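Local structure of colicin-M immunity protein (Escherichia coli, 4AEQ) at residues V69-E74 against R80-M85. The protein protects Escherichia coli cells that carry the colicin M plasmid against colicin M, the toxin encoded on the same plasmid. Residues are numbered along the deposited sequence; the frame is centred on the assembly and turned at random.
Sequences VPFKAE and RMYYGM
Arg80 pairs with Ala73 through two backbone hydrogen bonds, Ala73 N to Arg80 O and Arg80 N to Ala73 O, both 2.9 Å. Met81 faces Lys72 in a non-hydrogen-bonded pair; its chain folds back at chi2 and chi3, laying CE 4.1 Å from Lys72 CG. Tyr82 carries the side-chain contact. Its CB sits over one face of the Phe71 ring, 3.7 Å from the ring centroid, a CH-pi contact. The two rings lie nearly parallel, at 17°, but are slid so far apart that they barely overlap, and Tyr82 CD1 reaches Phe71 CE2 at 3.4 Å. Phe71 leans toward Tyr82 because its CG stands between the backbone N and the carbonyl carbon (chi1 63°). Ala73 CB meets the edge of the tyrosine ring, 3.7 Å from Tyr82 CE1, and the hydroxyl beyond is hydrogen-bonded to Asp38. On the other face of the sheet, Tyr83 touches Pro70 only lightly. Gly84, which has no side chain, forms a hydrogen-bonded pair with Val69, where Val69 N to Gly84 O is the straighter of two bonds, and the strands continue beyond it. Tyr28 of the second subunit packs edge-to-face on both Phe71 and Tyr82, joining this face to the dimer interface. The arrangement is a regular antiparallel beta hairpin, forming the two central strands of the four-stranded sheet in this YebF/Cmi-family domain.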
loop_
_atom_site.group_PDB
_atom_site.type_symbol
_atom_site.label_atom_id
_atom_site.label_comp_id
_atom_site.label_asym_id
_atom_site.label_seq_id
_atom_site.Cartn_x
_atom_site.Cartn_y
_atom_site.Cartn_z
ATOM N N VAL A 69 8.938 -0.145 -11.667
ATOM C CA VAL A 69 8.931 -1.495 -12.187
ATOM C C VAL A 69 7.591 -1.767 -12.850
ATOM O O VAL A 69 6.590 -2.010 -12.174
ATOM C CB VAL A 69 9.092 -2.491 -11.026
ATOM C CG1 VAL A 69 9.153 -3.923 -11.536
ATOM C CG2 VAL A 69 10.328 -2.142 -10.197
ATOM N N PRO A 70 7.573 -1.752 -14.188
ATOM C CA PRO A 70 6.374 -2.095 -14.952
ATOM C C PRO A 70 6.191 -3.598 -15.018
ATOM O O PRO A 70 7.177 -4.327 -15.125
ATOM C CB PRO A 70 6.675 -1.530 -16.338
ATOM C CG PRO A 70 8.156 -1.605 -16.448
ATOM C CD PRO A 70 8.692 -1.354 -15.061
ATOM N N PHE A 71 4.949 -4.064 -14.986
ATOM C CA PHE A 71 4.703 -5.488 -15.172
ATOM C C PHE A 71 3.273 -5.727 -15.627
ATOM O O PHE A 71 2.428 -4.848 -15.512
ATOM C CB PHE A 71 5.020 -6.286 -13.898
ATOM C CG PHE A 71 4.159 -5.926 -12.715
ATOM C CD1 PHE A 71 4.505 -4.875 -11.881
ATOM C CD2 PHE A 71 3.020 -6.657 -12.422
ATOM C CE1 PHE A 71 3.725 -4.549 -10.786
ATOM C CE2 PHE A 71 2.233 -6.334 -11.332
ATOM C CZ PHE A 71 2.584 -5.281 -10.512
ATOM N N LYS A 72 3.023 -6.913 -16.160
ATOM C CA LYS A 72 1.683 -7.329 -16.538
ATOM C C LYS A 72 1.284 -8.523 -15.686
ATOM O O LYS A 72 2.092 -9.414 -15.449
ATOM C CB LYS A 72 1.644 -7.708 -18.017
ATOM C CG LYS A 72 1.776 -6.528 -18.960
ATOM C CD LYS A 72 2.045 -6.979 -20.386
ATOM C CE LYS A 72 3.453 -7.535 -20.530
ATOM N NZ LYS A 72 3.771 -7.915 -21.935
ATOM N N ALA A 73 0.045 -8.529 -15.211
ATOM C CA ALA A 73 -0.479 -9.661 -14.459
ATOM C C ALA A 73 -1.545 -10.351 -15.304
ATOM O O ALA A 73 -2.408 -9.686 -15.871
ATOM C CB ALA A 73 -1.059 -9.195 -13.132
ATOM N N GLU A 74 -1.475 -11.677 -15.388
ATOM C CA GLU A 74 -2.349 -12.450 -16.267
ATOM C C GLU A 74 -3.110 -13.519 -15.498
ATOM O O GLU A 74 -2.508 -14.376 -14.852
ATOM C CB GLU A 74 -1.534 -13.107 -17.383
ATOM C CG GLU A 74 -0.623 -12.146 -18.122
ATOM C CD GLU A 74 0.843 -12.527 -18.022
ATOM O OE1 GLU A 74 1.265 -13.468 -18.731
ATOM O OE2 GLU A 74 1.572 -11.882 -17.237
ATOM N N ARG A 80 -3.783 -7.332 -16.862
ATOM C CA ARG A 80 -3.718 -5.931 -16.464
ATOM C C ARG A 80 -2.283 -5.428 -16.402
ATOM O O ARG A 80 -1.394 -6.127 -15.923
ATOM C CB ARG A 80 -4.385 -5.732 -15.102
ATOM C CG ARG A 80 -4.428 -4.288 -14.622
ATOM C CD ARG A 80 -5.856 -3.763 -14.603
ATOM N NE ARG A 80 -6.029 -2.638 -13.687
ATOM C CZ ARG A 80 -6.125 -1.368 -14.066
ATOM N NH1 ARG A 80 -6.068 -1.048 -15.353
ATOM N NH2 ARG A 80 -6.282 -0.416 -13.157
ATOM N N MET A 81 -2.073 -4.208 -16.883
ATOM C CA MET A 81 -0.772 -3.551 -16.809
ATOM C C MET A 81 -0.644 -2.756 -15.514
ATOM O O MET A 81 -1.592 -2.105 -15.085
ATOM C CB MET A 81 -0.602 -2.605 -17.996
ATOM C CG MET A 81 0.562 -1.644 -17.848
ATOM S SD MET A 81 2.105 -2.442 -18.295
ATOM C CE MET A 81 1.878 -2.561 -20.063
ATOM N N TYR A 82 0.533 -2.807 -14.896
ATOM C CA TYR A 82 0.809 -2.038 -13.686
ATOM C C TYR A 82 2.160 -1.354 -13.769
ATOM O O TYR A 82 3.076 -1.849 -14.439
ATOM C CB TYR A 82 0.870 -2.951 -12.466
ATOM C CG TYR A 82 -0.383 -3.711 -12.135
ATOM C CD1 TYR A 82 -0.605 -4.977 -12.656
ATOM C CD2 TYR A 82 -1.326 -3.183 -11.264
ATOM C CE1 TYR A 82 -1.741 -5.690 -12.336
ATOM C CE2 TYR A 82 -2.469 -3.889 -10.941
ATOM C CZ TYR A 82 -2.668 -5.142 -11.481
ATOM O OH TYR A 82 -3.796 -5.862 -11.168
ATOM N N TYR A 83 2.288 -0.234 -13.063
ATOM C CA TYR A 83 3.596 0.311 -12.759
ATOM C C TYR A 83 3.708 0.333 -11.247
ATOM O O TYR A 83 3.055 1.133 -10.579
ATOM C CB TYR A 83 3.695 1.742 -13.284
ATOM C CG TYR A 83 3.383 1.871 -14.759
ATOM C CD1 TYR A 83 2.073 1.968 -15.211
ATOM C CD2 TYR A 83 4.402 1.887 -15.699
ATOM C CE1 TYR A 83 1.790 2.079 -16.561
ATOM C CE2 TYR A 83 4.130 2.000 -17.046
ATOM C CZ TYR A 83 2.824 2.095 -17.472
ATOM O OH TYR A 83 2.551 2.207 -18.816
ATOM N N GLY A 84 4.515 -0.568 -10.699
ATOM C CA GLY A 84 4.933 -0.469 -9.312
ATOM C C GLY A 84 5.966 0.614 -9.163
ATOM O O GLY A 84 6.979 0.567 -9.835
ATOM N N MET A 85 5.764 1.576 -8.282
ATOM C CA MET A 85 6.882 2.448 -7.972
ATOM C C MET A 85 7.327 2.089 -6.574
ATOM O O MET A 85 6.598 2.272 -5.585
ATOM C CB MET A 85 6.511 3.914 -8.100
ATOM C CG MET A 85 5.474 4.157 -9.162
ATOM S SD MET A 85 4.920 5.859 -9.207
ATOM C CE MET A 85 3.293 5.638 -8.506
#